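Local coordinates for phosphatidylinositol-specific phospholipase C (Listeria monocytogenes, PDB 2PLC), which belongs to the phosphatidylinositol-specific phospholipase C X-domain family and probably folds as an alpha/beta chain of TIM-barrel type, at residues T138-P143 against A177-I182; K162-V165 against K170-M173; I217-L222 against R227-A232. One frame throughout, in Å; residues are numbered along the deposited sequence.

Interaction 1 (T138-P143 against A177-I182); sequences TSNKIP and APNQVI
Asn179 projects from its turn toward the loop 138-143 and fits between Asn140 and Ile142, the three residues that supply most of the 181 Å² buried here. The register agrees: the nearest pair of CA atoms, Asn140 CA and Asn179 CA, is 7.0 Å apart, so the backbones are not paired and the Asn179 side chain bridges the gap. One polar link spans it. Asn179 ND2 lies 2.9 Å from Asn140 O, but the N-H...O angle is only 122°, and the bond is weak. Torsion helps to place the donor: Asn179 CG sits between its own backbone N and carbonyl carbon (chi1 59°), which carries the amide toward the loop.

The remaining contact is packing. The side chain of Asn140 runs past that of Asn179 in the opposite direction, with the two amide planes 37° apart. Asn140 CB comes within 4.0 Å of Asn179 ND2. High mobility in the model makes Asn140 the less certain partner. Ile142 contributes a single methyl, its CD1 resting 3.7 Å from Asn179 CB and touching ND2 as well, so the buried amide has a hydrocarbon neighbour beside its polar one.

Residues 177-180 form a type I beta turn, closed by Gln180 N to Ala177 O at 3.0 Å, with Asn179 at its third position. From this turn the chain enters strand 180-183, which runs parallel beside strand 212-216; Asn179, just before the strand, and Val181 within it make backbone hydrogen bonds with Leu212. Ile142 also packs on Leu212 and Leu16, placing the loop between strands 132-134 and 152-157 against strand 212-216.

Interaction 2 (K162-V165 against K170-M173); sequences KPLV and KFGM
Lys170 runs its aliphatic chain past CB and CG of Pro163, coming at the ring from beside it rather than over a face, and tracing it outward maps one side of the contact. CB leaves the strand on the same face as Val165, 4.6 Å from Val165 CG2. CG is the first atom to meet the proline, 3.8 Å from Pro163 CB, and it also lies 4.4 Å from Val165 CG2. CD makes the closest approach, 3.6 Å from Pro163 CG. There the chain bends (chi3 67°), turning CE and the ammonium group away from the proline, and NZ finishes with a hydrogen bond to Asp137 O.

The framework is a beta hairpin of strands 164-166 and 169-174, in which Val165 and Lys170 form an antiparallel non-hydrogen-bonded pair. One direct backbone bond crosses it: Phe171 N to Leu164 O, 2.7 Å, with an N-H...O angle of 152°. In the other direction a water mediates, accepting from Leu164 N at 3.1 Å while donating to Phe171 O at 2.8 Å and to Met173 O at 2.9 Å, so three backbone groups are satisfied by one molecule. On the reverse face of the hairpin Leu164 CD2 touches Phe171 CB, and both side chains pack on Ile123 of helix 114-125.

Interaction 3 (I217-L222 against R227-A232); sequences ISATSL and RQYAAA
Ala219 sets its methyl squarely over the Tyr229 ring, and this CH-pi contact is the main element of the packing. Ala219 CB is 3.7 Å from the ring centroid and only 2° off the ring normal, so the methyl stands over the middle of the face rather than over a bond or rim. The distances to individual ring carbons confirm this, Ala219 CB lying 4.0 Å from each of Tyr229 CG, CE1 and CZ. The ring is brought there by an unusual first torsion, chi1 -91°, away from the staggered position near -60°.

Van der Waals contacts with the loop backbone and with Ser221 make up the rest. Ala219 O reaches Tyr229 CD2 at 3.5 Å, and Thr220 C approaches Tyr229 CE2 obliquely at 3.7 Å. Farther out, Ser221 CB comes in at the ring edge, close to the ring plane, 3.7 Å from Tyr229 OH and 3.8 Å from Tyr229 CE2. The loop thus follows the tyrosine from ring face to phenolic end.

No hydrogen bond joins the two segments, and the polar ends find partners elsewhere. Tyr229 OH is hydrogen-bonded to Pro189 O, while Ser221 OG makes a weak bond to Thr223 N. Phe224 adds an edge-to-face contact with the tyrosine ring. At the start of the helix, Gln228 OE1 accepts from Thr225 N, and Ala231 N to Arg227 O, 3.1 Å, is a regular helical bond.

Residues 217-222 follow strand 212-216 and lead toward helix 226-246. The arrangement is that of a beta-alpha loop at the C-terminal end of a parallel strand, folded back over the first turn of the helix that succeeds it, at Tyr229, as in the beta/alpha units of TIM-barrel proteins.

How the interactions relate
Interactions 1 and 2 are neighbours, with centres 12 Å apart, whereas interaction 3 lies 29 Å from the first and 32 Å from the second, centre to centre. The hairpin of interaction 2 falls within the chain interval spanned by interaction 1, and the two touch where Asn179 ND2 approaches Met173 SD at 3.4 Å. Strand 169-174 is followed, after a short turn, by strand 180-183, so the two contacts lie at successive strands of the chain. Interaction 3 comes later, after strand 212-216, which neighbours 180-183. Interactions 2 and 3 occupy opposite sides of the chain's centre and so lie at opposite flanks of the fold, with interaction 1 beside interaction 2.

Interaction 1 (T138-P143 against A177-I182)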
ATOM      1  N   THR A 138      -3.278 -13.290  19.258  1.00 78.43           N
ATOM      2  CA  THR A 138      -4.327 -12.505  18.609  1.00 80.85           C
ATOM      3  C   THR A 138      -4.332 -11.032  19.042  1.00 81.76           C
ATOM      4  O   THR A 138      -5.370 -10.362  18.991  1.00 79.64           O
ATOM      5  CB  THR A 138      -5.724 -13.119  18.880  1.00 80.93           C
ATOM      6  OG1 THR A 138      -5.596 -14.530  19.094  1.00 78.95           O
ATOM      7  CG2 THR A 138      -6.652 -12.888  17.686  1.00 77.58           C
ATOM      8  N   SER A 139      -3.165 -10.525  19.431  1.00 80.17           N
ATOM      9  CA  SER A 139      -3.031  -9.140  19.882  1.00 79.06           C
ATOM     10  C   SER A 139      -3.216  -8.099  18.778  1.00 78.16           C
ATOM     11  O   SER A 139      -3.609  -6.965  19.058  1.00 77.94           O
ATOM     12  CB  SER A 139      -1.672  -8.928  20.552  1.00 78.42           C
ATOM     13  OG  SER A 139      -0.613  -9.096  19.624  1.00 83.44           O
ATOM     14  N   ASN A 140      -2.944  -8.497  17.533  1.00 76.30           N
ATOM     15  CA  ASN A 140      -3.045  -7.636  16.345  1.00 73.66           C
ATOM     16  C   ASN A 140      -2.699  -6.163  16.587  1.00 68.20           C
ATOM     17  O   ASN A 140      -3.376  -5.253  16.108  1.00 67.10           O
ATOM     18  CB  ASN A 140      -4.404  -7.807  15.633  1.00 81.94           C
ATOM     19  CG  ASN A 140      -5.580  -7.211  16.408  1.00 92.39           C
ATOM     20  OD1 ASN A 140      -5.649  -7.284  17.636  1.00 95.66           O
ATOM     21  ND2 ASN A 140      -6.531  -6.641  15.675  1.00 97.63           N
ATOM     22  N   LYS A 141      -1.623  -5.953  17.339  1.00 61.99           N
ATOM     23  CA  LYS A 141      -1.139  -4.623  17.681  1.00 55.64           C
ATOM     24  C   LYS A 141      -0.166  -4.145  16.605  1.00 49.35           C
ATOM     25  O   LYS A 141       0.657  -4.919  16.120  1.00 49.09           O
ATOM     26  CB  LYS A 141      -0.450  -4.670  19.051  1.00 62.34           C
ATOM     27  CG  LYS A 141       0.051  -3.331  19.566  1.00 74.08           C
ATOM     28  CD  LYS A 141       1.568  -3.329  19.702  1.00 77.62           C
ATOM     29  CE  LYS A 141       2.085  -1.977  20.179  1.00 78.26           C
ATOM     30  NZ  LYS A 141       3.573  -1.959  20.287  1.00 74.89           N
ATOM     31  N   ILE A 142      -0.285  -2.878  16.215  1.00 42.29           N
ATOM     32  CA  ILE A 142       0.585  -2.305  15.194  1.00 36.12           C
ATOM     33  C   ILE A 142       2.002  -2.145  15.750  1.00 36.34           C
ATOM     34  O   ILE A 142       2.202  -1.539  16.803  1.00 38.11           O
ATOM     35  CB  ILE A 142       0.057  -0.936  14.686  1.00 37.32           C
ATOM     36  CG1 ILE A 142      -1.255  -1.113  13.916  1.00 34.85           C
ATOM     37  CG2 ILE A 142       1.080  -0.286  13.760  1.00 34.73           C
ATOM     38  CD1 ILE A 142      -2.471  -1.340  14.772  1.00 38.02           C
ATOM     39  N   PRO A 143       3.004  -2.693  15.039  1.00 35.13           N
ATOM     40  CA  PRO A 143       4.418  -2.643  15.424  1.00 28.80           C
ATOM     41  C   PRO A 143       5.118  -1.305  15.255  1.00 29.36           C
ATOM     42  O   PRO A 143       4.642  -0.419  14.549  1.00 28.35           O
ATOM     43  CB  PRO A 143       5.047  -3.697  14.519  1.00 32.67           C
ATOM     44  CG  PRO A 143       4.240  -3.574  13.275  1.00 33.54           C
ATOM     45  CD  PRO A 143       2.831  -3.503  13.819  1.00 35.24           C
ATOM     46  N   ALA A 177      -8.744  -5.952   9.048  1.00 30.60           N
ATOM     47  CA  ALA A 177      -8.804  -6.345  10.453  1.00 30.64           C
ATOM     48  C   ALA A 177      -9.317  -5.166  11.284  1.00 32.42           C
ATOM     49  O   ALA A 177      -9.292  -4.021  10.828  1.00 31.14           O
ATOM     50  CB  ALA A 177      -7.421  -6.782  10.933  1.00 28.44           C
ATOM     51  N   PRO A 178      -9.786  -5.427  12.519  1.00 32.26           N
ATOM     52  CA  PRO A 178     -10.309  -4.387  13.413  1.00 31.50           C
ATOM     53  C   PRO A 178      -9.363  -3.227  13.701  1.00 28.27           C
ATOM     54  O   PRO A 178      -9.814  -2.134  14.048  1.00 32.21           O
ATOM     55  CB  PRO A 178     -10.625  -5.169  14.683  1.00 30.63           C
ATOM     56  CG  PRO A 178     -11.022  -6.496  14.156  1.00 37.74           C
ATOM     57  CD  PRO A 178      -9.952  -6.756  13.132  1.00 33.75           C
ATOM     58  N   ASN A 179      -8.059  -3.468  13.567  1.00 28.12           N
ATOM     59  CA  ASN A 179      -7.045  -2.440  13.822  1.00 22.34           C
ATOM     60  C   ASN A 179      -6.793  -1.506  12.633  1.00 26.29           C
ATOM     61  O   ASN A 179      -5.890  -0.661  12.671  1.00 20.80           O
ATOM     62  CB  ASN A 179      -5.728  -3.097  14.260  1.00 25.45           C
ATOM     63  CG  ASN A 179      -5.178  -4.068  13.222  1.00 30.57           C
ATOM     64  OD1 ASN A 179      -5.864  -4.438  12.270  1.00 25.70           O
ATOM     65  ND2 ASN A 179      -3.930  -4.483  13.406  1.00 35.85           N
ATOM     66  N   GLN A 180      -7.595  -1.662  11.585  1.00 23.92           N
ATOM     67  CA  GLN A 180      -7.467  -0.854  10.380  1.00 21.86           C
ATOM     68  C   GLN A 180      -8.733  -0.068  10.078  1.00 22.32           C
ATOM     69  O   GLN A 180      -9.836  -0.530  10.345  1.00 27.51           O
ATOM     70  CB  GLN A 180      -7.173  -1.756   9.186  1.00 21.02           C
ATOM     71  CG  GLN A 180      -5.785  -2.352   9.162  1.00 18.32           C
ATOM     72  CD  GLN A 180      -5.732  -3.647   8.380  1.00 23.72           C
ATOM     73  OE1 GLN A 180      -5.223  -4.654   8.868  1.00 27.23           O
ATOM     74  NE2 GLN A 180      -6.276  -3.635   7.171  1.00 17.37           N
ATOM     75  N   VAL A 181      -8.565   1.130   9.531  1.00 22.51           N
ATOM     76  CA  VAL A 181      -9.696   1.966   9.143  1.00 22.96           C
ATOM     77  C   VAL A 181      -9.508   2.207   7.648  1.00 25.30           C
ATOM     78  O   VAL A 181      -8.511   2.805   7.233  1.00 25.39           O
ATOM     79  CB  VAL A 181      -9.701   3.309   9.894  1.00 23.45           C
ATOM     80  CG1 VAL A 181     -10.876   4.158   9.435  1.00 19.85           C
ATOM     81  CG2 VAL A 181      -9.791   3.066  11.390  1.00 27.00           C
ATOM     82  N   ILE A 182     -10.458   1.732   6.846  1.00 20.17           N
ATOM     83  CA  ILE A 182     -10.360   1.860   5.394  1.00 20.33           C
ATOM     84  C   ILE A 182     -11.367   2.782   4.693  1.00 22.82           C
ATOM     85  O   ILE A 182     -12.580   2.658   4.867  1.00 27.51           O
ATOM     86  CB  ILE A 182     -10.415   0.459   4.718  1.00 20.72           C
ATOM     87  CG1 ILE A 182      -9.340  -0.451   5.316  1.00 22.13           C
ATOM     88  CG2 ILE A 182     -10.208   0.579   3.202  1.00 21.96           C
ATOM     89  CD1 ILE A 182      -9.390  -1.866   4.817  1.00 26.85           C
TER

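Interaction 2 (K162-V165 against K170-M173)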
ATOM      1  N   LYS A 162      -8.614 -14.506   6.787  1.00 63.63           N
ATOM      2  CA  LYS A 162      -7.752 -14.710   7.944  1.00 66.76           C
ATOM      3  C   LYS A 162      -6.299 -14.507   7.496  1.00 63.10           C
ATOM      4  O   LYS A 162      -5.993 -14.616   6.305  1.00 63.65           O
ATOM      5  CB  LYS A 162      -7.985 -16.104   8.564  1.00 71.55           C
ATOM      6  CG  LYS A 162      -7.819 -17.302   7.629  1.00 80.81           C
ATOM      7  CD  LYS A 162      -6.374 -17.797   7.581  1.00 90.14           C
ATOM      8  CE  LYS A 162      -6.202 -18.965   6.616  1.00 92.17           C
ATOM      9  NZ  LYS A 162      -4.777 -19.395   6.506  1.00 90.22           N
ATOM     10  N   PRO A 163      -5.394 -14.158   8.434  1.00 57.31           N
ATOM     11  CA  PRO A 163      -3.980 -13.940   8.101  1.00 54.15           C
ATOM     12  C   PRO A 163      -3.231 -15.187   7.626  1.00 50.72           C
ATOM     13  O   PRO A 163      -3.570 -16.314   7.996  1.00 49.57           O
ATOM     14  CB  PRO A 163      -3.403 -13.392   9.408  1.00 51.59           C
ATOM     15  CG  PRO A 163      -4.253 -14.043  10.447  1.00 49.37           C
ATOM     16  CD  PRO A 163      -5.634 -13.903   9.865  1.00 53.17           C
ATOM     17  N   LEU A 164      -2.219 -14.970   6.792  1.00 45.86           N
ATOM     18  CA  LEU A 164      -1.410 -16.058   6.258  1.00 41.40           C
ATOM     19  C   LEU A 164      -0.589 -16.731   7.355  1.00 42.67           C
ATOM     20  O   LEU A 164       0.271 -16.107   7.982  1.00 36.46           O
ATOM     21  CB  LEU A 164      -0.470 -15.541   5.165  1.00 37.31           C
ATOM     22  CG  LEU A 164       0.391 -16.603   4.477  1.00 33.90           C
ATOM     23  CD1 LEU A 164      -0.475 -17.452   3.554  1.00 34.71           C
ATOM     24  CD2 LEU A 164       1.497 -15.939   3.693  1.00 38.21           C
ATOM     25  N   VAL A 165      -0.870 -18.009   7.583  1.00 43.66           N
ATOM     26  CA  VAL A 165      -0.154 -18.779   8.589  1.00 44.95           C
ATOM     27  C   VAL A 165       0.668 -19.876   7.916  1.00 43.39           C
ATOM     28  O   VAL A 165       0.126 -20.728   7.208  1.00 42.79           O
ATOM     29  CB  VAL A 165      -1.120 -19.425   9.613  1.00 47.10           C
ATOM     30  CG1 VAL A 165      -0.332 -20.157  10.679  1.00 45.93           C
ATOM     31  CG2 VAL A 165      -2.013 -18.369  10.251  1.00 47.54           C
ATOM     32  N   LYS A 170       2.632 -16.466  11.935  1.00 48.12           N
ATOM     33  CA  LYS A 170       1.562 -15.702  11.305  1.00 41.40           C
ATOM     34  C   LYS A 170       2.234 -14.547  10.569  1.00 38.22           C
ATOM     35  O   LYS A 170       2.813 -13.655  11.192  1.00 35.22           O
ATOM     36  CB  LYS A 170       0.594 -15.166  12.365  1.00 47.02           C
ATOM     37  CG  LYS A 170      -0.638 -14.479  11.796  1.00 50.15           C
ATOM     38  CD  LYS A 170      -1.608 -14.049  12.891  1.00 53.93           C
ATOM     39  CE  LYS A 170      -1.023 -12.954  13.770  1.00 57.61           C
ATOM     40  NZ  LYS A 170      -2.032 -12.419  14.730  1.00 61.34           N
ATOM     41  N   PHE A 171       2.187 -14.602   9.241  1.00 34.49           N
ATOM     42  CA  PHE A 171       2.802 -13.589   8.388  1.00 31.87           C
ATOM     43  C   PHE A 171       1.969 -12.323   8.248  1.00 32.50           C
ATOM     44  O   PHE A 171       1.017 -12.269   7.469  1.00 32.37           O
ATOM     45  CB  PHE A 171       3.122 -14.183   7.013  1.00 30.95           C
ATOM     46  CG  PHE A 171       4.272 -15.150   7.033  1.00 34.38           C
ATOM     47  CD1 PHE A 171       4.190 -16.338   7.755  1.00 38.24           C
ATOM     48  CD2 PHE A 171       5.451 -14.857   6.357  1.00 34.81           C
ATOM     49  CE1 PHE A 171       5.268 -17.218   7.806  1.00 42.16           C
ATOM     50  CE2 PHE A 171       6.536 -15.729   6.400  1.00 34.13           C
ATOM     51  CZ  PHE A 171       6.446 -16.911   7.127  1.00 41.27           C
ATOM     52  N   GLY A 172       2.356 -11.298   8.999  1.00 30.12           N
ATOM     53  CA  GLY A 172       1.634 -10.043   8.963  1.00 31.45           C
ATOM     54  C   GLY A 172       0.249 -10.155   9.569  1.00 32.28           C
ATOM     55  O   GLY A 172       0.062 -10.798  10.604  1.00 36.63           O
ATOM     56  N   MET A 173      -0.727  -9.545   8.903  1.00 28.74           N
ATOM     57  CA  MET A 173      -2.111  -9.553   9.367  1.00 28.42           C
ATOM     58  C   MET A 173      -3.122  -9.542   8.221  1.00 27.27           C
ATOM     59  O   MET A 173      -2.760  -9.461   7.048  1.00 32.08           O
ATOM     60  CB  MET A 173      -2.354  -8.364  10.312  1.00 34.25           C
ATOM     61  CG  MET A 173      -1.701  -7.061   9.857  1.00 33.70           C
ATOM     62  SD  MET A 173      -1.738  -5.716  11.066  1.00 39.29           S
ATOM     63  CE  MET A 173      -0.455  -6.222  12.204  1.00 29.03           C
TER
HETATM   64  O   HOH W   1      -1.508 -12.003   6.368  1.00 33.25           O

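Interaction 3 (I217-L222 against R227-A232)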
ATOM      1  N   ILE A 217      -7.061   7.801  -2.279  1.00 13.46           N
ATOM      2  CA  ILE A 217      -7.277   9.025  -3.036  1.00 14.97           C
ATOM      3  C   ILE A 217      -7.872   8.599  -4.400  1.00 21.70           C
ATOM      4  O   ILE A 217      -8.599   9.356  -5.046  1.00 12.72           O
ATOM      5  CB  ILE A 217      -5.936   9.764  -3.298  1.00 17.98           C
ATOM      6  CG1 ILE A 217      -5.130   9.911  -2.005  1.00  7.75           C
ATOM      7  CG2 ILE A 217      -6.183  11.107  -3.955  1.00  6.27           C
ATOM      8  CD1 ILE A 217      -5.754  10.789  -0.981  1.00 17.22           C
ATOM      9  N   SER A 218      -7.581   7.360  -4.801  1.00 16.55           N
ATOM     10  CA  SER A 218      -8.033   6.785  -6.067  1.00 10.96           C
ATOM     11  C   SER A 218      -9.538   6.532  -6.226  1.00 14.34           C
ATOM     12  O   SER A 218     -10.255   6.311  -5.250  1.00 12.54           O
ATOM     13  CB  SER A 218      -7.276   5.481  -6.321  1.00 18.41           C
ATOM     14  OG  SER A 218      -7.340   4.632  -5.185  1.00 15.59           O
ATOM     15  N   ALA A 219      -9.990   6.525  -7.478  1.00  9.95           N
ATOM     16  CA  ALA A 219     -11.392   6.287  -7.812  1.00 16.34           C
ATOM     17  C   ALA A 219     -11.553   6.027  -9.316  1.00 20.43           C
ATOM     18  O   ALA A 219     -10.643   6.301 -10.099  1.00 22.47           O
ATOM     19  CB  ALA A 219     -12.234   7.474  -7.397  1.00  5.92           C
ATOM     20  N   THR A 220     -12.702   5.475  -9.704  1.00 20.41           N
ATOM     21  CA  THR A 220     -13.004   5.194 -11.110  1.00 19.10           C
ATOM     22  C   THR A 220     -14.443   5.583 -11.351  1.00 26.56           C
ATOM     23  O   THR A 220     -15.239   5.648 -10.417  1.00 20.99           O
ATOM     24  CB  THR A 220     -12.944   3.701 -11.477  1.00 22.07           C
ATOM     25  OG1 THR A 220     -12.143   2.985 -10.534  1.00 35.93           O
ATOM     26  CG2 THR A 220     -12.359   3.540 -12.862  1.00 22.79           C
ATOM     27  N   SER A 221     -14.779   5.762 -12.623  1.00 21.39           N
ATOM     28  CA  SER A 221     -16.120   6.133 -13.041  1.00 20.81           C
ATOM     29  C   SER A 221     -16.252   5.754 -14.508  1.00 20.34           C
ATOM     30  O   SER A 221     -15.242   5.570 -15.203  1.00 25.65           O
ATOM     31  CB  SER A 221     -16.322   7.639 -12.867  1.00 21.66           C
ATOM     32  OG  SER A 221     -17.560   8.055 -13.402  1.00 30.44           O
ATOM     33  N   LEU A 222     -17.491   5.588 -14.963  1.00 21.98           N
ATOM     34  CA  LEU A 222     -17.749   5.252 -16.360  1.00 24.79           C
ATOM     35  C   LEU A 222     -17.365   6.444 -17.225  1.00 28.35           C
ATOM     36  O   LEU A 222     -16.831   6.281 -18.322  1.00 33.11           O
ATOM     37  CB  LEU A 222     -19.231   4.938 -16.579  1.00 30.07           C
ATOM     38  CG  LEU A 222     -19.851   3.778 -15.798  1.00 35.90           C
ATOM     39  CD1 LEU A 222     -21.324   3.678 -16.138  1.00 38.47           C
ATOM     40  CD2 LEU A 222     -19.145   2.476 -16.119  1.00 35.94           C
ATOM     41  N   ARG A 227      -6.906   8.418 -14.291  1.00 19.66           N
ATOM     42  CA  ARG A 227      -5.997   9.509 -14.629  1.00 17.01           C
ATOM     43  C   ARG A 227      -6.650  10.873 -14.390  1.00 17.18           C
ATOM     44  O   ARG A 227      -6.006  11.794 -13.896  1.00 14.60           O
ATOM     45  CB  ARG A 227      -5.542   9.382 -16.086  1.00 24.44           C
ATOM     46  CG  ARG A 227      -4.760  10.571 -16.617  1.00 27.36           C
ATOM     47  CD  ARG A 227      -3.280  10.466 -16.331  1.00 41.80           C
ATOM     48  NE  ARG A 227      -2.620   9.498 -17.207  1.00 50.27           N
ATOM     49  CZ  ARG A 227      -1.302   9.429 -17.391  1.00 56.93           C
ATOM     50  NH1 ARG A 227      -0.491  10.276 -16.759  1.00 54.27           N
ATOM     51  NH2 ARG A 227      -0.790   8.502 -18.193  1.00 49.63           N
ATOM     52  N   GLN A 228      -7.931  10.991 -14.730  1.00 13.39           N
ATOM     53  CA  GLN A 228      -8.657  12.243 -14.540  1.00 14.87           C
ATOM     54  C   GLN A 228      -8.867  12.571 -13.062  1.00 20.21           C
ATOM     55  O   GLN A 228      -8.638  13.703 -12.642  1.00 22.15           O
ATOM     56  CB  GLN A 228      -9.993  12.205 -15.269  1.00 11.75           C
ATOM     57  CG  GLN A 228      -9.847  12.208 -16.777  1.00 19.69           C
ATOM     58  CD  GLN A 228     -11.177  12.068 -17.474  1.00 21.46           C
ATOM     59  OE1 GLN A 228     -11.829  11.028 -17.389  1.00 22.86           O
ATOM     60  NE2 GLN A 228     -11.600  13.125 -18.157  1.00 23.74           N
ATOM     61  N   TYR A 229      -9.275  11.578 -12.276  1.00 16.47           N
ATOM     62  CA  TYR A 229      -9.488  11.769 -10.843  1.00 15.30           C
ATOM     63  C   TYR A 229      -8.213  12.232 -10.145  1.00 19.74           C
ATOM     64  O   TYR A 229      -8.246  13.151  -9.324  1.00 24.09           O
ATOM     65  CB  TYR A 229      -9.945  10.469 -10.185  1.00  8.14           C
ATOM     66  CG  TYR A 229     -11.439  10.268 -10.125  1.00 15.35           C
ATOM     67  CD1 TYR A 229     -12.220  10.981  -9.213  1.00 11.43           C
ATOM     68  CD2 TYR A 229     -12.074   9.339 -10.954  1.00 15.04           C
ATOM     69  CE1 TYR A 229     -13.594  10.775  -9.123  1.00 11.22           C
ATOM     70  CE2 TYR A 229     -13.454   9.127 -10.871  1.00 13.51           C
ATOM     71  CZ  TYR A 229     -14.204   9.850  -9.951  1.00 15.64           C
ATOM     72  OH  TYR A 229     -15.567   9.647  -9.858  1.00 20.15           O
ATOM     73  N   ALA A 230      -7.098  11.573 -10.466  1.00 14.50           N
ATOM     74  CA  ALA A 230      -5.799  11.878  -9.874  1.00 15.54           C
ATOM     75  C   ALA A 230      -5.342  13.289 -10.202  1.00 16.25           C
ATOM     76  O   ALA A 230      -4.780  13.978  -9.349  1.00 20.97           O
ATOM     77  CB  ALA A 230      -4.758  10.863 -10.340  1.00 14.93           C
ATOM     78  N   ALA A 231      -5.593  13.714 -11.436  1.00 20.44           N
ATOM     79  CA  ALA A 231      -5.223  15.055 -11.879  1.00 20.33           C
ATOM     80  C   ALA A 231      -5.982  16.120 -11.087  1.00 21.28           C
ATOM     81  O   ALA A 231      -5.467  17.210 -10.843  1.00 22.72           O
ATOM     82  CB  ALA A 231      -5.493  15.205 -13.358  1.00 21.55           C
ATOM     83  N   ALA A 232      -7.199  15.794 -10.665  1.00 18.78           N
ATOM     84  CA  ALA A 232      -8.003  16.731  -9.888  1.00 16.39           C
ATOM     85  C   ALA A 232      -7.684  16.677  -8.400  1.00 21.37           C
ATOM     86  O   ALA A 232      -7.498  17.715  -7.768  1.00 26.52           O
ATOM     87  CB  ALA A 232      -9.484  16.448 -10.099  1.00 17.02           C
TER